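Local coordinates for protein cellulose hydrolase (Bacillus licheniformis, PDB 4YZT) that hydrolyses internal beta-1,4-glucosidic bonds of cellulose, acting as a tri-modular endoglucanase of glycoside hydrolase family 5, at residues 49-53 and 305-309; 41-47 and 93-97; 67-71 and 109-113. All coordinates share one frame; numbering follows the deposited sequence.

Contact 1 of 3, residues 49-53 and 305-309; sequences SWNNP and DNGND. With BGC (beta-D-glucopyranose), chain B; BGC (beta-D-glucopyranose), chain C; BGC (beta-D-glucopyranose), chain D.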
loop_
_atom_site.group_PDB
_atom_site.type_symbol
_atom_site.label_atom_id
_atom_site.label_comp_id
_atom_site.label_asym_id
_atom_site.label_seq_id
_atom_site.Cartn_x
_atom_site.Cartn_y
_atom_site.Cartn_z
ATOM N N SER A 49 13.187 14.231 -5.370
ATOM C CA SER A 49 13.981 13.514 -6.376
ATOM C C SER A 49 13.179 12.412 -7.072
ATOM O O SER A 49 13.496 12.016 -8.202
ATOM C CB SER A 49 15.238 12.895 -5.746
ATOM O OG SER A 49 16.220 13.878 -5.466
ATOM N N TRP A 50 12.153 11.911 -6.391
ATOM C CA TRP A 50 11.314 10.862 -6.951
ATOM C C TRP A 50 9.978 11.436 -7.478
ATOM O O TRP A 50 9.959 12.510 -8.086
ATOM C CB TRP A 50 11.099 9.754 -5.914
ATOM C CG TRP A 50 12.396 8.965 -5.628
ATOM C CD1 TRP A 50 13.564 9.036 -6.331
ATOM C CD2 TRP A 50 12.618 8.004 -4.578
ATOM N NE1 TRP A 50 14.504 8.175 -5.787
ATOM C CE2 TRP A 50 13.946 7.536 -4.710
ATOM C CE3 TRP A 50 11.828 7.507 -3.533
ATOM C CZ2 TRP A 50 14.496 6.580 -3.841
ATOM C CZ3 TRP A 50 12.375 6.550 -2.673
ATOM C CH2 TRP A 50 13.698 6.108 -2.830
ATOM N N ASN A 51 8.877 10.724 -7.268
ATOM C CA ASN A 51 7.616 11.053 -7.955
ATOM C C ASN A 51 6.767 12.151 -7.300
ATOM O O ASN A 51 5.811 12.630 -7.911
ATOM C CB ASN A 51 6.760 9.787 -8.082
ATOM C CG ASN A 51 6.453 9.161 -6.726
ATOM O OD1 ASN A 51 7.362 8.716 -6.017
ATOM N ND2 ASN A 51 5.172 9.128 -6.358
ATOM N N ASN A 52 7.089 12.529 -6.066
ATOM C CA ASN A 52 6.401 13.642 -5.410
ATOM C C ASN A 52 7.273 14.879 -5.336
ATOM O O ASN A 52 8.472 14.767 -5.124
ATOM C CB ASN A 52 5.971 13.264 -3.995
ATOM C CG ASN A 52 5.119 12.026 -3.958
ATOM O OD1 ASN A 52 3.987 12.026 -4.455
ATOM N ND2 ASN A 52 5.652 10.952 -3.355
ATOM N N PRO A 53 6.673 16.072 -5.477
ATOM C CA PRO A 53 7.407 17.314 -5.222
ATOM C C PRO A 53 7.596 17.507 -3.720
ATOM O O PRO A 53 7.000 16.750 -2.956
ATOM C CB PRO A 53 6.480 18.382 -5.799
ATOM C CG PRO A 53 5.120 17.826 -5.515
ATOM C CD PRO A 53 5.235 16.326 -5.699
ATOM N N ASP A 305 1.640 4.905 1.556
ATOM C CA ASP A 305 1.185 5.661 0.403
ATOM C C ASP A 305 2.405 6.336 -0.231
ATOM O O ASP A 305 2.964 7.286 0.331
ATOM C CB ASP A 305 0.125 6.674 0.840
ATOM C CG ASP A 305 -0.514 7.407 -0.326
ATOM O OD1 ASP A 305 -0.032 7.258 -1.470
ATOM O OD2 ASP A 305 -1.506 8.136 -0.097
ATOM N N ASN A 306 2.842 5.840 -1.384
ATOM C CA ASN A 306 4.009 6.440 -2.021
ATOM C C ASN A 306 3.684 7.659 -2.893
ATOM O O ASN A 306 4.564 8.201 -3.555
ATOM C CB ASN A 306 4.775 5.398 -2.852
ATOM C CG ASN A 306 4.008 4.922 -4.089
ATOM O OD1 ASN A 306 2.901 5.381 -4.384
ATOM N ND2 ASN A 306 4.621 3.999 -4.831
ATOM N N GLY A 307 2.421 8.082 -2.889
ATOM C CA GLY A 307 2.015 9.251 -3.648
ATOM C C GLY A 307 1.331 8.890 -4.956
ATOM O O GLY A 307 0.655 9.719 -5.564
ATOM N N ASN A 308 1.504 7.644 -5.380
ATOM C CA ASN A 308 0.886 7.145 -6.599
ATOM C C ASN A 308 -0.315 6.247 -6.361
ATOM O O ASN A 308 -1.192 6.153 -7.231
ATOM C CB ASN A 308 1.908 6.375 -7.441
ATOM C CG ASN A 308 2.874 7.282 -8.152
ATOM O OD1 ASN A 308 2.552 8.433 -8.458
ATOM N ND2 ASN A 308 4.071 6.770 -8.433
ATOM N N ASP A 309 -0.356 5.577 -5.211
ATOM C CA ASP A 309 -1.297 4.474 -5.022
ATOM C C ASP A 309 -2.600 4.891 -4.349
ATOM O O ASP A 309 -3.627 4.298 -4.635
ATOM C CB ASP A 309 -0.659 3.338 -4.185
ATOM C CG ASP A 309 0.395 2.559 -4.940
ATOM O OD1 ASP A 309 0.353 2.571 -6.192
ATOM O OD2 ASP A 309 1.298 1.948 -4.316
HETATM C C2 BGC B . 11.830 4.546 -6.883
HETATM C C3 BGC B . 11.858 5.896 -7.541
HETATM C C4 BGC B . 10.585 6.231 -8.226
HETATM C C5 BGC B . 9.422 6.024 -7.302
HETATM C C6 BGC B . 8.155 6.211 -8.064
HETATM C C1 BGC B . 10.680 4.454 -5.927
HETATM O O2 BGC B . 13.052 4.272 -6.178
HETATM O O3 BGC B . 12.947 5.926 -8.491
HETATM O O4 BGC B . 10.489 7.647 -8.591
HETATM O O5 BGC B . 9.447 4.681 -6.685
HETATM O O6 BGC B . 8.053 5.169 -9.000
HETATM C C2 BGC C . 10.302 9.038 -10.529
HETATM C C3 BGC C . 10.949 9.432 -11.758
HETATM C C4 BGC C . 12.374 9.813 -11.553
HETATM C C5 BGC C . 13.191 8.707 -10.841
HETATM C C6 BGC C . 14.471 9.193 -10.469
HETATM C C1 BGC C . 11.045 7.943 -9.852
HETATM O O2 BGC C . 8.885 8.620 -10.812
HETATM O O3 BGC C . 10.239 10.593 -12.346
HETATM O O4 BGC C . 12.997 10.098 -12.814
HETATM O O5 BGC C . 12.443 8.341 -9.591
HETATM O O6 BGC C . 14.948 8.380 -9.447
HETATM C C2 BGC D . 7.974 2.666 -2.700
HETATM C C3 BGC D . 8.536 2.738 -4.085
HETATM C C4 BGC D . 9.969 3.170 -4.045
HETATM C C5 BGC D . 10.783 2.251 -3.154
HETATM C C6 BGC D . 12.207 2.738 -3.083
HETATM C C1 BGC D . 8.806 1.756 -1.833
HETATM O O2 BGC D . 6.605 2.202 -2.707
HETATM O O3 BGC D . 7.713 3.642 -4.884
HETATM O O4 BGC D . 10.611 3.162 -5.379
HETATM O O5 BGC D . 10.227 2.179 -1.787
HETATM O O6 BGC D . 13.024 1.774 -2.422
HETATM O O HOH W 1 2.920 10.701 -7.494
#
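Asn-51 and Asn-52 both hand an amide N-H to the backbone carbonyl of Asn-306, beside a glycan whose glucose units Trp-50 helps to hold. The indole of Trp-50 lays one face against the chain B glucose, CG standing 3.7 Å from its C3; CH2 comes within 3.7 Å of C6 of the chain D glucose. With an alanine in place of Trp-50, the chain B glucose would probably lose the flat apolar surface beside its C3 and shift more freely. Asn-51 follows with CG between backbone N and carbonyl carbon (chi1 58°), which turns ND2 to Asn-306 O at 3.0 Å, nearly straight at 170°; OD1 accepts from Asn-39 ND2, itself a donor to the glycan. Asn-52 ND2 meets the same Asn-306 O, also at 3.0 Å, from the opposite face of that carbonyl. Asn-52 OD1 lies 3.5 Å from Gly-307 CA, where a beta carbon would clash. Asn-306 OD1 accepts from Asn-308 N, an Asx turn that holds the amide while ND2 donates to O3 of the chain D glucose at 3.1 Å. The two loops follow strands 34-36 and 299-303, first and last of the eight-stranded barrel and neighbours where it closes, with helix 57-66 coming after the first.

Contact 2 of 3, residues 41-47 and 93-97; sequences LDAVPTE and WMNRV. With EDO (1,2-ethanediol), chain E.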
loop_
_atom_site.group_PDB
_atom_site.type_symbol
_atom_site.label_atom_id
_atom_site.label_comp_id
_atom_site.label_asym_id
_atom_site.label_seq_id
_atom_site.Cartn_x
_atom_site.Cartn_y
_atom_site.Cartn_z
ATOM N N LEU A 41 10.481 13.003 1.875
ATOM C CA LEU A 41 11.784 13.281 2.497
ATOM C C LEU A 41 12.683 12.039 2.495
ATOM O O LEU A 41 13.876 12.137 2.801
ATOM C CB LEU A 41 11.627 13.817 3.914
ATOM C CG LEU A 41 11.103 15.257 3.956
ATOM C CD1 LEU A 41 9.581 15.282 3.907
ATOM C CD2 LEU A 41 11.586 15.965 5.205
ATOM N N ASP A 42 12.112 10.882 2.150
ATOM C CA ASP A 42 12.880 9.637 2.048
ATOM C C ASP A 42 13.452 9.428 0.644
ATOM O O ASP A 42 14.200 8.476 0.425
ATOM C CB ASP A 42 12.027 8.415 2.425
ATOM C CG ASP A 42 10.642 8.439 1.780
ATOM O OD1 ASP A 42 10.024 9.526 1.774
ATOM O OD2 ASP A 42 10.175 7.386 1.287
ATOM N N ALA A 43 13.108 10.299 -0.299
ATOM C CA ALA A 43 13.621 10.140 -1.662
ATOM C C ALA A 43 15.120 10.416 -1.752
ATOM O O ALA A 43 15.713 11.053 -0.875
ATOM C CB ALA A 43 12.858 11.050 -2.641
ATOM N N VAL A 44 15.710 9.954 -2.850
ATOM C CA VAL A 44 17.163 9.884 -3.023
ATOM C C VAL A 44 17.572 10.521 -4.342
ATOM O O VAL A 44 17.099 10.095 -5.398
ATOM C CB VAL A 44 17.649 8.401 -2.991
ATOM C CG1 VAL A 44 19.128 8.298 -3.364
ATOM C CG2 VAL A 44 17.392 7.775 -1.636
ATOM N N PRO A 45 18.474 11.516 -4.304
ATOM C CA PRO A 45 19.249 11.970 -3.133
ATOM C C PRO A 45 18.530 12.936 -2.182
ATOM O O PRO A 45 19.004 13.145 -1.061
ATOM C CB PRO A 45 20.457 12.672 -3.774
ATOM C CG PRO A 45 19.916 13.192 -5.091
ATOM C CD PRO A 45 18.951 12.132 -5.557
ATOM N N THR A 46 17.421 13.528 -2.603
ATOM C CA THR A 46 16.779 14.510 -1.749
ATOM C C THR A 46 15.267 14.576 -1.966
ATOM O O THR A 46 14.710 13.888 -2.832
ATOM C CB THR A 46 17.408 15.913 -1.956
ATOM O OG1 THR A 46 16.961 16.798 -0.918
ATOM C CG2 THR A 46 17.055 16.496 -3.328
ATOM N N GLU A 47 14.602 15.373 -1.136
ATOM C CA GLU A 47 13.172 15.561 -1.244
ATOM C C GLU A 47 12.836 16.117 -2.618
ATOM O O GLU A 47 13.390 17.138 -3.036
ATOM C CB GLU A 47 12.662 16.505 -0.151
ATOM C CG GLU A 47 11.133 16.606 -0.081
ATOM C CD GLU A 47 10.640 17.701 0.873
ATOM O OE1 GLU A 47 11.455 18.521 1.346
ATOM O OE2 GLU A 47 9.420 17.746 1.148
ATOM N N TRP A 93 18.806 21.167 5.574
ATOM C CA TRP A 93 18.034 19.930 5.582
ATOM C C TRP A 93 17.379 19.734 6.942
ATOM O O TRP A 93 16.191 19.426 7.021
ATOM C CB TRP A 93 18.908 18.715 5.242
ATOM C CG TRP A 93 18.140 17.418 5.239
ATOM C CD1 TRP A 93 18.242 16.395 6.142
ATOM C CD2 TRP A 93 17.154 17.016 4.285
ATOM N NE1 TRP A 93 17.378 15.376 5.802
ATOM C CE2 TRP A 93 16.693 15.737 4.670
ATOM C CE3 TRP A 93 16.603 17.624 3.148
ATOM C CZ2 TRP A 93 15.704 15.044 3.947
ATOM C CZ3 TRP A 93 15.630 16.934 2.424
ATOM C CH2 TRP A 93 15.191 15.658 2.831
ATOM N N MET A 94 18.149 19.911 8.015
ATOM C CA MET A 94 17.569 19.766 9.341
ATOM C C MET A 94 16.443 20.779 9.542
ATOM O O MET A 94 15.407 20.452 10.116
ATOM C CB MET A 94 18.617 19.927 10.438
ATOM C CG MET A 94 18.074 19.593 11.821
ATOM S SD MET A 94 17.733 17.838 12.085
ATOM C CE MET A 94 19.368 17.309 12.602
ATOM N N ASN A 95 16.632 22.000 9.050
ATOM C CA ASN A 95 15.568 22.994 9.140
ATOM C C ASN A 95 14.319 22.545 8.394
ATOM O O ASN A 95 13.199 22.775 8.860
ATOM C CB ASN A 95 16.013 24.353 8.596
ATOM C CG ASN A 95 17.004 25.053 9.503
ATOM O OD1 ASN A 95 17.191 24.665 10.656
ATOM N ND2 ASN A 95 17.643 26.097 8.983
ATOM N N ARG A 96 14.510 21.918 7.235
ATOM C CA ARG A 96 13.379 21.486 6.425
ATOM C C ARG A 96 12.650 20.323 7.104
ATOM O O ARG A 96 11.420 20.304 7.140
ATOM C CB ARG A 96 13.839 21.098 5.008
ATOM C CG ARG A 96 12.775 20.408 4.157
ATOM C CD ARG A 96 11.565 21.316 3.834
ATOM N NE ARG A 96 10.585 20.629 2.979
ATOM C CZ ARG A 96 9.380 21.110 2.671
ATOM N NH1 ARG A 96 8.976 22.275 3.157
ATOM N NH2 ARG A 96 8.561 20.413 1.895
ATOM N N VAL A 97 13.397 19.364 7.650
ATOM C CA VAL A 97 12.765 18.242 8.337
ATOM C C VAL A 97 11.962 18.761 9.532
ATOM O O VAL A 97 10.845 18.297 9.779
ATOM C CB VAL A 97 13.792 17.183 8.810
ATOM C CG1 VAL A 97 13.097 16.094 9.628
ATOM C CG2 VAL A 97 14.517 16.551 7.611
HETATM C C1 EDO E . 18.319 10.271 -8.658
HETATM O O1 EDO E . 17.024 10.055 -8.082
HETATM C C2 EDO E . 18.218 10.177 -10.179
HETATM O O2 EDO E . 17.234 11.109 -10.656
#
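Trp-93 pushes the far rim of its indole into the loop 41-47, and the close packing gathers there. In the ring plane, at the edge, lie Leu-41 O, 3.6 Å from Trp-93 CZ2, and Glu-47 CB, 4.0 Å from Trp-93 CZ3. Val-97, one helical turn on, lays CG2 over one face of the same indole and meets Leu-41 CD2 at 3.8 Å. A wide aromatic suits this place because it spans the gap between the helix backbone and the loop; its CG stands anti to the backbone N (chi1 -180°), which carries the ring outward. In the TIM barrel this joins the long loop after strand 34-36 to helix 91-105 of the outer layer. The salt bridge is just as tightly held, though both its residues are partly exposed. Arg-96 grips Glu-47 side-on, NE to OE1 at 2.8 Å and NH2 to OE2 at 2.9 Å, with OE1 using its syn lone pair and the two planes 32° apart. Val-55 adds a backbone N-H to OE2 and its carbonyl to NH2, and Glu-99 pairs with NH1. Looser is the rim at Thr-46, which brings only OG1 near the ring, 3.6 Å from Trp-93 CZ3, and bonds that hydroxyl to His-80.

Contact 3 of 3, residues 67-71 and 109-113; sequences GFKSV and FYVVL
The ring of Phe-109 carries Val-71 CG1 almost exactly over the centre of one face, 3.8 Å from CG1 to the centroid and 5° off the normal, a CH-pi contact. At its edge, in plane, come the carbonyls of Phe-68 and Lys-69; Phe-68 O is 3.2 Å from Phe-109 CE1, so the slightly positive rim of the ring faces oxygen. The ring of Tyr-110 has Lys-69 O near its plane at the edge, but runs off towards Asn-30 and Met-31 of helix 24-31. Val-71 reaches two partners by its branching: CG1, anti to the carbonyl carbon (chi1 -56°), sits on Phe-109, while CG2 lies alongside Val-111 CG2 at 4.1 Å.

Between the valines on one face and Tyr-110 on the other, the backbones pair as parallel strands, Ser-70 opposite Tyr-110 and Val-71 opposite Val-111. Tyr-110 N donates to Lys-69 O at 3.1 Å, in the carbonyl plane; Val-71 N bonds to Tyr-110 O, and Val-112 N to Val-71 O, both at 2.9 Å. Val-71 thus binds the residues on either side of Val-111, the pattern of parallel strands; helix 91-105 makes the crossover of this beta-alpha-beta unit. It packs Ala-104 on both valines, and beta-branched residues suit extended strands beneath a helix. On the other face Ser-70, small enough for the barrel interior, gives OG to Met-31 O. Before the strand, Gly-67 ends helix 57-66 in a Schellman motif, its positive phi being costly for other residues. The chemistry implies a division of labour: backbone bonds set the register, the CH-pi contact and valine packing bind the segments together, and the valines also meet the helix.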
loop_
_atom_site.group_PDB
_atom_site.type_symbol
_atom_site.label_atom_id
_atom_site.label_comp_id
_atom_site.label_asym_id
_atom_site.label_seq_id
_atom_site.Cartn_x
_atom_site.Cartn_y
_atom_site.Cartn_z
ATOM N N GLY A 67 -9.256 12.071 8.254
ATOM C CA GLY A 67 -9.512 11.457 9.545
ATOM C C GLY A 67 -8.397 10.571 10.074
ATOM O O GLY A 67 -8.618 9.802 11.007
ATOM N N PHE A 68 -7.199 10.667 9.504
ATOM C CA PHE A 68 -6.073 9.923 10.086
ATOM C C PHE A 68 -5.657 10.575 11.402
ATOM O O PHE A 68 -5.709 11.797 11.540
ATOM C CB PHE A 68 -4.901 9.836 9.104
ATOM C CG PHE A 68 -5.216 8.994 7.908
ATOM C CD1 PHE A 68 -5.052 7.617 7.961
ATOM C CD2 PHE A 68 -5.741 9.568 6.757
ATOM C CE1 PHE A 68 -5.368 6.814 6.866
ATOM C CE2 PHE A 68 -6.058 8.773 5.663
ATOM C CZ PHE A 68 -5.872 7.396 5.729
ATOM N N LYS A 69 -5.283 9.757 12.378
ATOM C CA LYS A 69 -4.852 10.284 13.674
ATOM C C LYS A 69 -3.328 10.425 13.765
ATOM O O LYS A 69 -2.806 11.158 14.608
ATOM C CB LYS A 69 -5.350 9.396 14.811
ATOM C CG LYS A 69 -6.859 9.412 14.992
ATOM C CD LYS A 69 -7.235 8.627 16.240
ATOM C CE LYS A 69 -8.736 8.496 16.415
ATOM N NZ LYS A 69 -9.037 7.666 17.621
ATOM N N SER A 70 -2.605 9.713 12.916
ATOM C CA SER A 70 -1.148 9.782 12.972
ATOM C C SER A 70 -0.530 9.773 11.576
ATOM O O SER A 70 -1.153 9.317 10.620
ATOM C CB SER A 70 -0.581 8.624 13.808
ATOM O OG SER A 70 -0.908 7.367 13.239
ATOM N N VAL A 71 0.676 10.325 11.464
ATOM C CA VAL A 71 1.424 10.285 10.223
ATOM C C VAL A 71 2.845 9.805 10.492
ATOM O O VAL A 71 3.435 10.104 11.531
ATOM C CB VAL A 71 1.460 11.663 9.496
ATOM C CG1 VAL A 71 0.038 12.171 9.240
ATOM C CG2 VAL A 71 2.262 12.691 10.283
ATOM N N PHE A 109 -1.560 15.687 14.933
ATOM C CA PHE A 109 -1.168 14.305 14.635
ATOM C C PHE A 109 -0.198 13.741 15.672
ATOM O O PHE A 109 0.636 14.469 16.241
ATOM C CB PHE A 109 -0.485 14.204 13.261
ATOM C CG PHE A 109 -1.399 14.429 12.087
ATOM C CD1 PHE A 109 -2.479 13.582 11.850
ATOM C CD2 PHE A 109 -1.147 15.446 11.181
ATOM C CE1 PHE A 109 -3.311 13.779 10.745
ATOM C CE2 PHE A 109 -1.972 15.644 10.081
ATOM C CZ PHE A 109 -3.060 14.814 9.863
ATOM N N TYR A 110 -0.267 12.437 15.893
ATOM C CA TYR A 110 0.891 11.754 16.448
ATOM C C TYR A 110 1.807 11.518 15.257
ATOM O O TYR A 110 1.336 11.185 14.173
ATOM C CB TYR A 110 0.507 10.458 17.148
ATOM C CG TYR A 110 -0.070 10.698 18.519
ATOM C CD1 TYR A 110 -1.365 11.179 18.664
ATOM C CD2 TYR A 110 0.679 10.466 19.664
ATOM C CE1 TYR A 110 -1.909 11.409 19.906
ATOM C CE2 TYR A 110 0.140 10.698 20.922
ATOM C CZ TYR A 110 -1.152 11.170 21.027
ATOM O OH TYR A 110 -1.698 11.409 22.263
ATOM N N VAL A 111 3.102 11.728 15.440
ATOM C CA VAL A 111 4.013 11.789 14.307
ATOM C C VAL A 111 5.203 10.853 14.523
ATOM O O VAL A 111 5.805 10.880 15.591
ATOM C CB VAL A 111 4.527 13.236 14.079
ATOM C CG1 VAL A 111 5.484 13.290 12.884
ATOM C CG2 VAL A 111 3.355 14.220 13.891
ATOM N N VAL A 112 5.516 10.021 13.517
ATOM C CA VAL A 112 6.681 9.142 13.566
ATOM C C VAL A 112 7.792 9.692 12.673
ATOM O O VAL A 112 7.618 9.817 11.457
ATOM C CB VAL A 112 6.326 7.714 13.130
ATOM C CG1 VAL A 112 7.583 6.811 13.063
ATOM C CG2 VAL A 112 5.282 7.133 14.079
ATOM N N LEU A 113 8.930 10.023 13.279
ATOM C CA LEU A 113 10.080 10.505 12.517
ATOM C C LEU A 113 11.152 9.423 12.523
ATOM O O LEU A 113 11.448 8.871 13.589
ATOM C CB LEU A 113 10.614 11.813 13.107
ATOM C CG LEU A 113 11.886 12.435 12.506
ATOM C CD1 LEU A 113 11.654 12.960 11.094
ATOM C CD2 LEU A 113 12.427 13.542 13.414
#

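In the fold
All three contacts belong to the barrel of the family 5 module. Contact 3 pairs strands 70-73 and 110-114; contact 2 uses helix 91-105, which connects those strands, and the loop after strand 34-36; contact 1 takes that same loop further on and joins it to the loop after strand 299-303. The centres of contacts 1 and 2 lie about 14 Å apart. Trp-50 packs on Ala-43, and Val-97 on Leu-113, so contact 2 touches both others. Along the chain its segments interleave with theirs. Contact 2 thus ties the barrel wall, by helix 91-105 and loop 41-47, to the loop carrying Trp-50, while contacts 1 and 3 do not touch, their nearest atoms being about 7 Å apart.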